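Local coordinates for protein nigritoxine (Vibrio nigripulchritudo, PDB 5M41) that acts as a toxin against crustaceans and insects and carries a bound magnesium ion in a chain with a new fold, at residues A334-G339 with S445-V450; S459-I464 with V494-I499; D647-R652 with V716-Y721. All coordinates share one frame; numbering follows the deposited sequence.

Contact 1: A334-G339 with S445-V450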
ATOM      1  N   ALA A 334       0.372   3.199  -5.041  1.00 37.49           N
ATOM      2  CA  ALA A 334      -0.366   2.004  -5.415  1.00 37.48           C
ATOM      3  C   ALA A 334       0.042   1.584  -6.797  1.00 38.54           C
ATOM      4  O   ALA A 334      -0.021   2.377  -7.726  1.00 39.80           O
ATOM      5  CB  ALA A 334      -1.862   2.269  -5.376  1.00 38.30           C
ATOM      6  N   ALA A 335       0.453   0.328  -6.933  1.00 40.02           N
ATOM      7  CA  ALA A 335       0.703  -0.252  -8.235  1.00 40.70           C
ATOM      8  C   ALA A 335      -0.589  -0.248  -9.051  1.00 41.40           C
ATOM      9  O   ALA A 335      -1.707  -0.299  -8.502  1.00 39.54           O
ATOM     10  CB  ALA A 335       1.234  -1.656  -8.097  1.00 40.69           C
ATOM     11  N   ILE A 336      -0.416  -0.158 -10.361  1.00 41.28           N
ATOM     12  CA  ILE A 336      -1.519  -0.088 -11.318  1.00 41.53           C
ATOM     13  C   ILE A 336      -1.201  -1.081 -12.458  1.00 41.93           C
ATOM     14  O   ILE A 336      -0.063  -1.142 -12.908  1.00 42.17           O
ATOM     15  CB  ILE A 336      -1.669   1.368 -11.858  1.00 42.28           C
ATOM     16  CG1 ILE A 336      -2.208   2.334 -10.767  1.00 41.57           C
ATOM     17  CG2 ILE A 336      -2.526   1.431 -13.114  1.00 43.52           C
ATOM     18  CD1 ILE A 336      -3.581   1.975 -10.197  1.00 42.35           C
ATOM     19  N   PRO A 337      -2.197  -1.862 -12.922  1.00 43.43           N
ATOM     20  CA  PRO A 337      -1.931  -2.831 -13.998  1.00 45.55           C
ATOM     21  C   PRO A 337      -1.164  -2.208 -15.165  1.00 45.83           C
ATOM     22  O   PRO A 337      -1.494  -1.104 -15.624  1.00 46.71           O
ATOM     23  CB  PRO A 337      -3.331  -3.255 -14.455  1.00 46.91           C
ATOM     24  CG  PRO A 337      -4.222  -2.978 -13.300  1.00 47.85           C
ATOM     25  CD  PRO A 337      -3.621  -1.834 -12.537  1.00 44.91           C
ATOM     26  N   GLY A 338      -0.112  -2.890 -15.598  1.00 46.32           N
ATOM     27  CA  GLY A 338       0.673  -2.416 -16.719  1.00 48.46           C
ATOM     28  C   GLY A 338       1.988  -1.799 -16.300  1.00 49.45           C
ATOM     29  O   GLY A 338       2.580  -1.053 -17.059  1.00 50.33           O
ATOM     30  N   GLY A 339       2.433  -2.092 -15.083  1.00 47.48           N
ATOM     31  CA  GLY A 339       3.702  -1.562 -14.602  1.00 48.59           C
ATOM     32  C   GLY A 339       3.682  -0.086 -14.263  1.00 45.83           C
ATOM     33  O   GLY A 339       4.704   0.584 -14.377  1.00 46.97           O
ATOM     34  N   SER A 445     -12.740   0.552  -3.772  1.00 54.13           N
ATOM     35  CA  SER A 445     -13.297   1.752  -4.378  1.00 56.81           C
ATOM     36  C   SER A 445     -12.199   2.753  -4.777  1.00 55.74           C
ATOM     37  O   SER A 445     -12.315   3.424  -5.806  1.00 57.11           O
ATOM     38  CB  SER A 445     -14.326   2.386  -3.459  1.00 61.06           C
ATOM     39  OG  SER A 445     -13.737   2.630  -2.201  1.00 61.00           O
ATOM     40  N   PHE A 446     -11.123   2.809  -3.985  1.00 50.76           N
ATOM     41  CA  PHE A 446      -9.952   3.628  -4.292  1.00 46.59           C
ATOM     42  C   PHE A 446      -9.496   3.395  -5.737  1.00 45.06           C
ATOM     43  O   PHE A 446      -9.287   4.350  -6.489  1.00 44.43           O
ATOM     44  CB  PHE A 446      -8.847   3.287  -3.264  1.00 44.07           C
ATOM     45  CG  PHE A 446      -7.506   3.893  -3.550  1.00 42.41           C
ATOM     46  CD1 PHE A 446      -7.113   5.094  -2.926  1.00 41.51           C
ATOM     47  CD2 PHE A 446      -6.589   3.234  -4.378  1.00 41.30           C
ATOM     48  CE1 PHE A 446      -5.851   5.646  -3.153  1.00 40.15           C
ATOM     49  CE2 PHE A 446      -5.326   3.783  -4.607  1.00 41.90           C
ATOM     50  CZ  PHE A 446      -4.955   4.994  -3.996  1.00 39.72           C
ATOM     51  N   PHE A 447      -9.343   2.129  -6.125  1.00 46.07           N
ATOM     52  CA  PHE A 447      -8.947   1.782  -7.493  1.00 47.17           C
ATOM     53  C   PHE A 447     -10.035   2.094  -8.542  1.00 49.43           C
ATOM     54  O   PHE A 447      -9.708   2.478  -9.668  1.00 47.49           O
ATOM     55  CB  PHE A 447      -8.450   0.330  -7.595  1.00 46.53           C
ATOM     56  CG  PHE A 447      -7.133   0.117  -6.901  1.00 45.01           C
ATOM     57  CD1 PHE A 447      -5.963   0.537  -7.486  1.00 42.48           C
ATOM     58  CD2 PHE A 447      -7.087  -0.442  -5.625  1.00 45.14           C
ATOM     59  CE1 PHE A 447      -4.740   0.391  -6.825  1.00 42.96           C
ATOM     60  CE2 PHE A 447      -5.888  -0.586  -4.955  1.00 44.75           C
ATOM     61  CZ  PHE A 447      -4.707  -0.175  -5.560  1.00 42.46           C
ATOM     62  N   GLU A 448     -11.304   1.944  -8.163  1.00 52.31           N
ATOM     63  CA  GLU A 448     -12.423   2.382  -9.016  1.00 56.70           C
ATOM     64  C   GLU A 448     -12.288   3.877  -9.259  1.00 56.39           C
ATOM     65  O   GLU A 448     -12.438   4.338 -10.388  1.00 59.17           O
ATOM     66  CB  GLU A 448     -13.772   2.081  -8.358  1.00 60.91           C
ATOM     67  CG  GLU A 448     -14.057   0.593  -8.217  1.00 66.21           C
ATOM     68  CD  GLU A 448     -15.282   0.267  -7.356  1.00 71.99           C
ATOM     69  OE1 GLU A 448     -15.869   1.161  -6.693  1.00 72.97           O
ATOM     70  OE2 GLU A 448     -15.655  -0.924  -7.336  1.00 75.45           O
ATOM     71  N   ARG A 449     -11.960   4.629  -8.207  1.00 54.17           N
ATOM     72  CA  ARG A 449     -11.792   6.076  -8.349  1.00 57.43           C
ATOM     73  C   ARG A 449     -10.633   6.406  -9.262  1.00 55.48           C
ATOM     74  O   ARG A 449     -10.770   7.241 -10.162  1.00 55.32           O
ATOM     75  CB  ARG A 449     -11.634   6.763  -7.005  1.00 58.26           C
ATOM     76  CG  ARG A 449     -12.909   6.751  -6.173  1.00 64.93           C
ATOM     77  CD  ARG A 449     -12.613   7.290  -4.783  1.00 69.53           C
ATOM     78  NE  ARG A 449     -13.296   6.512  -3.758  1.00 74.38           N
ATOM     79  CZ  ARG A 449     -12.722   5.954  -2.697  1.00 73.47           C
ATOM     80  NH1 ARG A 449     -11.419   6.089  -2.451  1.00 66.04           N
ATOM     81  NH2 ARG A 449     -13.486   5.274  -1.853  1.00 78.49           N
ATOM     82  N   VAL A 450      -9.512   5.714  -9.058  1.00 51.31           N
ATOM     83  CA  VAL A 450      -8.339   5.886  -9.911  1.00 48.70           C
ATOM     84  C   VAL A 450      -8.716   5.662 -11.385  1.00 52.32           C
ATOM     85  O   VAL A 450      -8.344   6.474 -12.237  1.00 49.39           O
ATOM     86  CB  VAL A 450      -7.160   4.978  -9.476  1.00 47.41           C
ATOM     87  CG1 VAL A 450      -6.081   4.900 -10.553  1.00 46.37           C
ATOM     88  CG2 VAL A 450      -6.553   5.453  -8.150  1.00 45.49           C
TER
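The end of strand 328-336 runs beside helix 444-457 at 55° between their N-to-C directions, the axes of the short segments 11.1 Å apart at closest approach and I336 and F447 nearest in backbone register. This is a helix packed on an antiparallel sheet that also holds strand 340-348, in a toxin whose fold is new, and what joins the two is apolar side chains. F447 does most of the work. Its CG lies anti to the carbonyl carbon, beside the backbone N (chi1 -69°), which sends the ring out to the strand. There CE1 meets the CB of A334 at 3.7 Å and also approaches the carbonyl O of A335 at 3.5 Å. The methyl CD1 of I336 comes to the same ring from the side, at the edge and in its plane, 3.9 Å from F447 CD1, the two side chains lying alongside and pointing opposite ways. Behind, F446 puts its CD2 over the centre of the F447 ring on one face. F446 turns its CG anti to the backbone N (chi1 172°) and adds CE2 against A334 CB at 3.9 Å. V342 of the neighbouring strand 340-348 pairs with A334 by backbone hydrogen bonding and packs on A334, I336 and V450. R449 makes a salt bridge with D288 of strand 286-288, which pairs with 340-348. One turn beyond F446, V450 meets I336 tip to tip: with CG1 anti to the backbone N, V450 CG1 lies 3.9 Å from I336 CD1, the methyl that also touches F447.

Contact 2: S459-I464 with V494-I499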
ATOM      1  N   SER A 459     -10.761  11.163 -23.223  1.00117.37           N
ATOM      2  CA  SER A 459     -12.085  11.524 -23.753  1.00124.28           C
ATOM      3  C   SER A 459     -12.058  12.531 -24.918  1.00129.72           C
ATOM      4  O   SER A 459     -13.110  13.017 -25.346  1.00136.79           O
ATOM      5  CB  SER A 459     -12.994  12.032 -22.625  1.00122.68           C
ATOM      6  OG  SER A 459     -12.376  13.089 -21.913  1.00121.60           O
ATOM      7  N   GLY A 460     -10.865  12.829 -25.436  1.00125.89           N
ATOM      8  CA  GLY A 460     -10.719  13.773 -26.547  1.00127.61           C
ATOM      9  C   GLY A 460     -10.173  13.199 -27.849  1.00131.55           C
ATOM     10  O   GLY A 460     -10.016  13.936 -28.826  1.00131.88           O
ATOM     11  N   ARG A 461      -9.898  11.892 -27.873  1.00131.46           N
ATOM     12  CA  ARG A 461      -9.284  11.220 -29.038  1.00132.51           C
ATOM     13  C   ARG A 461     -10.261  10.884 -30.183  1.00137.61           C
ATOM     14  O   ARG A 461     -11.457  10.685 -29.952  1.00140.81           O
ATOM     15  CB  ARG A 461      -8.538   9.948 -28.604  1.00126.77           C
ATOM     16  CG  ARG A 461      -9.440   8.814 -28.119  1.00125.97           C
ATOM     17  CD  ARG A 461      -8.787   7.444 -28.273  1.00116.35           C
ATOM     18  NE  ARG A 461      -9.767   6.357 -28.191  1.00117.96           N
ATOM     19  CZ  ARG A 461     -10.279   5.704 -29.235  1.00114.98           C
ATOM     20  NH1 ARG A 461      -9.904   5.997 -30.475  1.00119.19           N
ATOM     21  NH2 ARG A 461     -11.167   4.738 -29.036  1.00111.09           N
ATOM     22  N   GLY A 462      -9.733  10.809 -31.408  1.00137.49           N
ATOM     23  CA  GLY A 462     -10.520  10.471 -32.601  1.00137.65           C
ATOM     24  C   GLY A 462     -11.554  11.521 -32.967  1.00143.53           C
ATOM     25  O   GLY A 462     -12.713  11.423 -32.549  1.00142.33           O
ATOM     26  N   ALA A 463     -11.130  12.514 -33.758  1.00148.57           N
ATOM     27  CA  ALA A 463     -11.952  13.679 -34.149  1.00149.23           C
ATOM     28  C   ALA A 463     -13.433  13.337 -34.377  1.00151.21           C
ATOM     29  O   ALA A 463     -14.299  13.749 -33.600  1.00151.69           O
ATOM     30  CB  ALA A 463     -11.352  14.372 -35.371  1.00142.95           C
ATOM     31  N   ILE A 464     -13.711  12.595 -35.446  1.00150.32           N
ATOM     32  CA  ILE A 464     -14.996  11.922 -35.616  1.00147.20           C
ATOM     33  C   ILE A 464     -14.693  10.427 -35.694  1.00142.87           C
ATOM     34  O   ILE A 464     -13.987   9.977 -36.598  1.00142.29           O
ATOM     35  CB  ILE A 464     -15.776  12.412 -36.869  1.00148.73           C
ATOM     36  CG1 ILE A 464     -16.212  13.876 -36.702  1.00146.89           C
ATOM     37  CG2 ILE A 464     -16.990  11.523 -37.141  1.00143.72           C
ATOM     38  CD1 ILE A 464     -16.801  14.512 -37.948  1.00144.17           C
ATOM     39  N   VAL A 494      -9.485  -1.834 -38.368  1.00 57.28           N
ATOM     40  CA  VAL A 494      -9.749  -0.430 -38.043  1.00 58.77           C
ATOM     41  C   VAL A 494      -8.627   0.142 -37.199  1.00 59.89           C
ATOM     42  O   VAL A 494      -8.159  -0.493 -36.229  1.00 58.47           O
ATOM     43  CB  VAL A 494     -11.101  -0.273 -37.306  1.00 60.22           C
ATOM     44  CG1 VAL A 494     -11.357   1.177 -36.923  1.00 60.84           C
ATOM     45  CG2 VAL A 494     -12.241  -0.812 -38.169  1.00 58.62           C
ATOM     46  N   SER A 495      -8.201   1.350 -37.557  1.00 60.57           N
ATOM     47  CA  SER A 495      -7.144   2.039 -36.843  1.00 60.33           C
ATOM     48  C   SER A 495      -7.642   2.578 -35.512  1.00 61.82           C
ATOM     49  O   SER A 495      -8.814   2.944 -35.374  1.00 61.67           O
ATOM     50  CB  SER A 495      -6.562   3.172 -37.680  1.00 62.75           C
ATOM     51  OG  SER A 495      -5.456   3.753 -37.006  1.00 62.19           O
ATOM     52  N   GLN A 496      -6.737   2.643 -34.535  1.00 61.52           N
ATOM     53  CA  GLN A 496      -7.118   3.056 -33.210  1.00 59.05           C
ATOM     54  C   GLN A 496      -6.158   4.067 -32.596  1.00 58.82           C
ATOM     55  O   GLN A 496      -4.930   3.930 -32.693  1.00 56.98           O
ATOM     56  CB  GLN A 496      -7.230   1.803 -32.340  1.00 60.53           C
ATOM     57  CG  GLN A 496      -8.333   1.875 -31.322  1.00 61.58           C
ATOM     58  CD  GLN A 496      -9.717   1.858 -31.921  1.00 57.97           C
ATOM     59  OE1 GLN A 496     -10.003   1.097 -32.832  1.00 62.44           O
ATOM     60  NE2 GLN A 496     -10.594   2.666 -31.371  1.00 58.22           N
ATOM     61  N   VAL A 497      -6.712   5.087 -31.944  1.00 59.56           N
ATOM     62  CA  VAL A 497      -5.868   6.111 -31.341  1.00 59.92           C
ATOM     63  C   VAL A 497      -5.428   5.666 -29.944  1.00 59.69           C
ATOM     64  O   VAL A 497      -6.216   5.649 -28.999  1.00 60.20           O
ATOM     65  CB  VAL A 497      -6.534   7.512 -31.282  1.00 61.95           C
ATOM     66  CG1 VAL A 497      -5.627   8.485 -30.549  1.00 63.19           C
ATOM     67  CG2 VAL A 497      -6.831   8.042 -32.680  1.00 64.48           C
ATOM     68  N   TYR A 498      -4.161   5.298 -29.835  1.00 59.69           N
ATOM     69  CA  TYR A 498      -3.581   4.935 -28.571  1.00 58.69           C
ATOM     70  C   TYR A 498      -3.061   6.188 -27.871  1.00 62.18           C
ATOM     71  O   TYR A 498      -2.221   6.917 -28.416  1.00 61.79           O
ATOM     72  CB  TYR A 498      -2.469   3.894 -28.760  1.00 56.73           C
ATOM     73  CG  TYR A 498      -1.683   3.631 -27.503  1.00 57.20           C
ATOM     74  CD1 TYR A 498      -2.328   3.304 -26.307  1.00 55.95           C
ATOM     75  CD2 TYR A 498      -0.302   3.723 -27.501  1.00 58.10           C
ATOM     76  CE1 TYR A 498      -1.607   3.074 -25.149  1.00 56.83           C
ATOM     77  CE2 TYR A 498       0.428   3.504 -26.346  1.00 58.81           C
ATOM     78  CZ  TYR A 498      -0.227   3.174 -25.177  1.00 58.32           C
ATOM     79  OH  TYR A 498       0.510   2.962 -24.039  1.00 57.70           O
ATOM     80  N   ILE A 499      -3.579   6.439 -26.672  1.00 62.60           N
ATOM     81  CA  ILE A 499      -3.097   7.548 -25.847  1.00 65.80           C
ATOM     82  C   ILE A 499      -2.085   7.045 -24.832  1.00 66.34           C
ATOM     83  O   ILE A 499      -2.434   6.376 -23.855  1.00 63.35           O
ATOM     84  CB  ILE A 499      -4.239   8.308 -25.141  1.00 68.64           C
ATOM     85  CG1 ILE A 499      -5.273   8.778 -26.170  1.00 71.31           C
ATOM     86  CG2 ILE A 499      -3.673   9.496 -24.362  1.00 70.12           C
ATOM     87  CD1 ILE A 499      -6.652   9.030 -25.597  1.00 76.67           C
TER
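Apolar contact comes first, and R461 of the loop supplies it with the aliphatic part of its side chain. Its CG sits in the crowded position between the backbone N and the carbonyl carbon (chi1 69°), and from there the chain runs extended, obliquely back along the strand from I499 toward Q496. R461 CB touches CD1 of I499 at 3.7 Å, and CG of the arginine lies almost as near the same methyl. Further out, R461 CD passes V497 CB at 3.8 Å, the two side chains running antiparallel.

A close CH-to-carbonyl approach sets the methylene CD of R461 3.2 Å from V497 O, whose hydrogen bond comes from H556 NE2. Separately, at the loop's nearest point, G462 N makes a loose backbone-to-methyl approach, 4.2 Å from V497 CG2.

The guanidinium reaches the side-chain amide of Q496, which it crosses obliquely with the planes 71° apart.

This surface contact lays the loop between helices 444-457 and 470-473 along strand 496-500, an outermost strand of a four-stranded antiparallel sheet. Strand 505-515 pairs with it, while Y498 turns away from the loop to bond D551 of helix 546-555.

Contact 3: D647-R652 with V716-Y721; sequences DNIHFR and VASTNY
The phenol ring of Y721 has the backbone N of D647 over the centre of one face, 4.3 Å above the plane, and the CB of D647 reaches its outer part, 3.6 Å from Y721 CE2. The carbonyl O of N648 approaches the same ring obliquely, 3.9 Å from Y721 CD2. The imidazole of H650 has the carbonyl carbon of N648 on one face, offset toward the rim; its ND1 is hydrogen-bonded to T600 OG1, and it meets the ring of H598 at steep planes, about 80°.

One hydrogen bond ties the two segments: the N-H of H650 donates to S718 OG, with H650 N 3.0 Å from that oxygen and the bond nearly straight at 166°. S718 holds its OG anti to the carbonyl carbon, beside the backbone N (chi1 -66°), which turns the hydroxyl to the strand, beside the CA of I649. Farther along the I649 side chain, CG1 lies 3.7 Å from Y721 CB, the two residues reaching past one another. V716 O is gripped twice by T719, through its N and its OG1, the hydroxyl bond 2.6 Å long and on a lone pair. D647 OD1 takes N648 N at 2.8 Å and has a salt bridge to K637.

Strand 649-652 lies between strands 594-601 and 713-715 in the six-stranded antiparallel sheet. The chain leaves 713-715 and, through 716-718, enters helix 719-731, which packs on strand 649-652, M722 and L725 against I649 and M722 against F651.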
ATOM      1  N   ASP A 647      -5.843 -30.153 -29.295  1.00 52.80           N
ATOM      2  CA  ASP A 647      -6.415 -29.150 -30.208  1.00 52.73           C
ATOM      3  C   ASP A 647      -7.151 -28.081 -29.416  1.00 50.14           C
ATOM      4  O   ASP A 647      -7.383 -28.239 -28.216  1.00 48.91           O
ATOM      5  CB  ASP A 647      -7.395 -29.820 -31.196  1.00 53.34           C
ATOM      6  CG  ASP A 647      -7.532 -29.056 -32.530  1.00 56.64           C
ATOM      7  OD1 ASP A 647      -6.987 -27.933 -32.681  1.00 56.19           O
ATOM      8  OD2 ASP A 647      -8.185 -29.603 -33.454  1.00 57.62           O
ATOM      9  N   ASN A 648      -7.515 -27.000 -30.097  1.00 48.00           N
ATOM     10  CA  ASN A 648      -8.427 -26.007 -29.570  1.00 47.40           C
ATOM     11  C   ASN A 648      -9.806 -26.588 -29.445  1.00 46.19           C
ATOM     12  O   ASN A 648     -10.112 -27.586 -30.065  1.00 46.80           O
ATOM     13  CB  ASN A 648      -8.466 -24.771 -30.482  1.00 47.14           C
ATOM     14  CG  ASN A 648      -7.186 -23.963 -30.396  1.00 49.69           C
ATOM     15  OD1 ASN A 648      -6.419 -24.093 -29.433  1.00 49.45           O
ATOM     16  ND2 ASN A 648      -6.940 -23.131 -31.398  1.00 48.75           N
ATOM     17  N   ILE A 649     -10.626 -25.918 -28.649  1.00 45.75           N
ATOM     18  CA  ILE A 649     -11.940 -26.369 -28.232  1.00 45.24           C
ATOM     19  C   ILE A 649     -12.971 -25.422 -28.862  1.00 45.34           C
ATOM     20  O   ILE A 649     -12.762 -24.224 -28.879  1.00 43.37           O
ATOM     21  CB  ILE A 649     -12.009 -26.298 -26.685  1.00 43.67           C
ATOM     22  CG1 ILE A 649     -11.353 -27.549 -26.079  1.00 44.96           C
ATOM     23  CG2 ILE A 649     -13.428 -26.116 -26.194  1.00 41.60           C
ATOM     24  CD1 ILE A 649     -11.000 -27.458 -24.605  1.00 41.39           C
ATOM     25  N   HIS A 650     -14.070 -25.965 -29.379  1.00 46.88           N
ATOM     26  CA  HIS A 650     -15.044 -25.169 -30.138  1.00 47.13           C
ATOM     27  C   HIS A 650     -16.435 -25.231 -29.576  1.00 46.04           C
ATOM     28  O   HIS A 650     -16.899 -26.291 -29.147  1.00 46.96           O
ATOM     29  CB  HIS A 650     -15.053 -25.604 -31.613  1.00 48.78           C
ATOM     30  CG  HIS A 650     -13.672 -25.674 -32.237  1.00 50.04           C
ATOM     31  ND1 HIS A 650     -12.944 -24.572 -32.516  1.00 50.92           N
ATOM     32  CD2 HIS A 650     -12.885 -26.774 -32.613  1.00 50.37           C
ATOM     33  CE1 HIS A 650     -11.747 -24.943 -33.044  1.00 50.26           C
ATOM     34  NE2 HIS A 650     -11.723 -26.286 -33.113  1.00 51.20           N
ATOM     35  N   PHE A 651     -17.105 -24.083 -29.573  1.00 46.06           N
ATOM     36  CA  PHE A 651     -18.505 -23.971 -29.183  1.00 45.36           C
ATOM     37  C   PHE A 651     -19.257 -23.325 -30.343  1.00 47.72           C
ATOM     38  O   PHE A 651     -18.704 -22.485 -31.053  1.00 45.88           O
ATOM     39  CB  PHE A 651     -18.667 -23.019 -28.002  1.00 43.70           C
ATOM     40  CG  PHE A 651     -18.028 -23.480 -26.716  1.00 43.12           C
ATOM     41  CD1 PHE A 651     -18.811 -24.008 -25.693  1.00 43.69           C
ATOM     42  CD2 PHE A 651     -16.675 -23.268 -26.476  1.00 43.79           C
ATOM     43  CE1 PHE A 651     -18.243 -24.384 -24.481  1.00 44.81           C
ATOM     44  CE2 PHE A 651     -16.098 -23.633 -25.263  1.00 43.77           C
ATOM     45  CZ  PHE A 651     -16.887 -24.193 -24.267  1.00 43.14           C
ATOM     46  N   ARG A 652     -20.518 -23.689 -30.530  1.00 48.44           N
ATOM     47  CA  ARG A 652     -21.337 -23.084 -31.601  1.00 51.61           C
ATOM     48  C   ARG A 652     -22.800 -23.093 -31.179  1.00 51.03           C
ATOM     49  O   ARG A 652     -23.163 -23.834 -30.261  1.00 50.20           O
ATOM     50  CB  ARG A 652     -21.135 -23.792 -32.960  1.00 54.21           C
ATOM     51  CG  ARG A 652     -20.604 -25.215 -32.839  1.00 57.45           C
ATOM     52  CD  ARG A 652     -20.497 -26.006 -34.132  1.00 56.64           C
ATOM     53  NE  ARG A 652     -19.697 -25.363 -35.166  1.00 65.23           N
ATOM     54  CZ  ARG A 652     -18.388 -25.517 -35.339  1.00 60.80           C
ATOM     55  NH1 ARG A 652     -17.681 -26.277 -34.537  1.00 57.21           N
ATOM     56  NH2 ARG A 652     -17.787 -24.883 -36.326  1.00 64.52           N
ATOM     57  N   VAL A 716     -19.435 -31.965 -29.815  1.00 48.43           N
ATOM     58  CA  VAL A 716     -19.173 -33.325 -29.354  1.00 50.63           C
ATOM     59  C   VAL A 716     -17.674 -33.641 -29.539  1.00 52.08           C
ATOM     60  O   VAL A 716     -17.035 -34.261 -28.657  1.00 51.07           O
ATOM     61  CB  VAL A 716     -20.087 -34.350 -30.072  1.00 53.51           C
ATOM     62  CG1 VAL A 716     -19.571 -35.777 -29.899  1.00 54.20           C
ATOM     63  CG2 VAL A 716     -21.517 -34.239 -29.544  1.00 52.02           C
ATOM     64  N   ALA A 717     -17.110 -33.176 -30.655  1.00 48.57           N
ATOM     65  CA  ALA A 717     -15.707 -33.456 -30.995  1.00 49.91           C
ATOM     66  C   ALA A 717     -14.707 -32.833 -29.997  1.00 51.24           C
ATOM     67  O   ALA A 717     -13.572 -33.308 -29.864  1.00 52.67           O
ATOM     68  CB  ALA A 717     -15.398 -33.026 -32.432  1.00 48.25           C
ATOM     69  N   SER A 718     -15.129 -31.778 -29.297  1.00 48.93           N
ATOM     70  CA  SER A 718     -14.281 -31.136 -28.292  1.00 47.86           C
ATOM     71  C   SER A 718     -14.394 -31.768 -26.878  1.00 50.36           C
ATOM     72  O   SER A 718     -13.674 -31.363 -25.955  1.00 50.42           O
ATOM     73  CB  SER A 718     -14.638 -29.660 -28.210  1.00 45.03           C
ATOM     74  OG  SER A 718     -14.312 -28.996 -29.411  1.00 45.13           O
ATOM     75  N   THR A 719     -15.305 -32.729 -26.713  1.00 49.37           N
ATOM     76  CA  THR A 719     -15.588 -33.335 -25.398  1.00 48.10           C
ATOM     77  C   THR A 719     -14.341 -33.720 -24.599  1.00 49.96           C
ATOM     78  O   THR A 719     -14.146 -33.241 -23.471  1.00 48.93           O
ATOM     79  CB  THR A 719     -16.481 -34.580 -25.531  1.00 48.96           C
ATOM     80  OG1 THR A 719     -17.725 -34.187 -26.106  1.00 49.17           O
ATOM     81  CG2 THR A 719     -16.748 -35.255 -24.113  1.00 49.06           C
ATOM     82  N   ASN A 720     -13.517 -34.588 -25.184  1.00 49.98           N
ATOM     83  CA  ASN A 720     -12.316 -35.077 -24.522  1.00 51.25           C
ATOM     84  C   ASN A 720     -11.324 -33.968 -24.208  1.00 49.28           C
ATOM     85  O   ASN A 720     -10.694 -33.983 -23.141  1.00 49.44           O
ATOM     86  CB  ASN A 720     -11.661 -36.213 -25.327  1.00 52.03           C
ATOM     87  CG  ASN A 720     -12.481 -37.496 -25.275  1.00 55.85           C
ATOM     88  OD1 ASN A 720     -13.483 -37.559 -24.553  1.00 53.85           O
ATOM     89  ND2 ASN A 720     -12.068 -38.524 -26.037  1.00 55.12           N
ATOM     90  N   TYR A 721     -11.209 -33.002 -25.112  1.00 47.75           N
ATOM     91  CA  TYR A 721     -10.281 -31.886 -24.922  1.00 47.87           C
ATOM     92  C   TYR A 721     -10.709 -31.064 -23.718  1.00 46.07           C
ATOM     93  O   TYR A 721      -9.876 -30.743 -22.863  1.00 46.41           O
ATOM     94  CB  TYR A 721     -10.163 -31.004 -26.176  1.00 49.41           C
ATOM     95  CG  TYR A 721      -9.789 -31.740 -27.460  1.00 53.24           C
ATOM     96  CD1 TYR A 721      -8.963 -32.874 -27.439  1.00 55.71           C
ATOM     97  CD2 TYR A 721     -10.258 -31.285 -28.695  1.00 53.96           C
ATOM     98  CE1 TYR A 721      -8.628 -33.540 -28.618  1.00 59.19           C
ATOM     99  CE2 TYR A 721      -9.930 -31.937 -29.882  1.00 56.93           C
ATOM    100  CZ  TYR A 721      -9.116 -33.058 -29.838  1.00 60.28           C
ATOM    101  OH  TYR A 721      -8.810 -33.703 -31.013  1.00 63.85           O
TER

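Overall arrangement
Contacts 1, 2 and 3 come in series along the chain, each closing before the next opens, and none touches another. Contacts 1 and 2 have centres about 23 Å apart and nearest atoms about 8 Å apart; they share helix 444-457, which packs on the sheet in contact 1 and leads into the loop of contact 2. Contact 3 lies farther off, its centre about 37 Å from that of contact 1 and about 38 Å from that of contact 2. Each contact uses a different antiparallel sheet, met by a different part of the chain: a later helix in contacts 1 and 3, an earlier loop in contact 2. Contact 1 is buried nearest the chain's centre, the other two farther out.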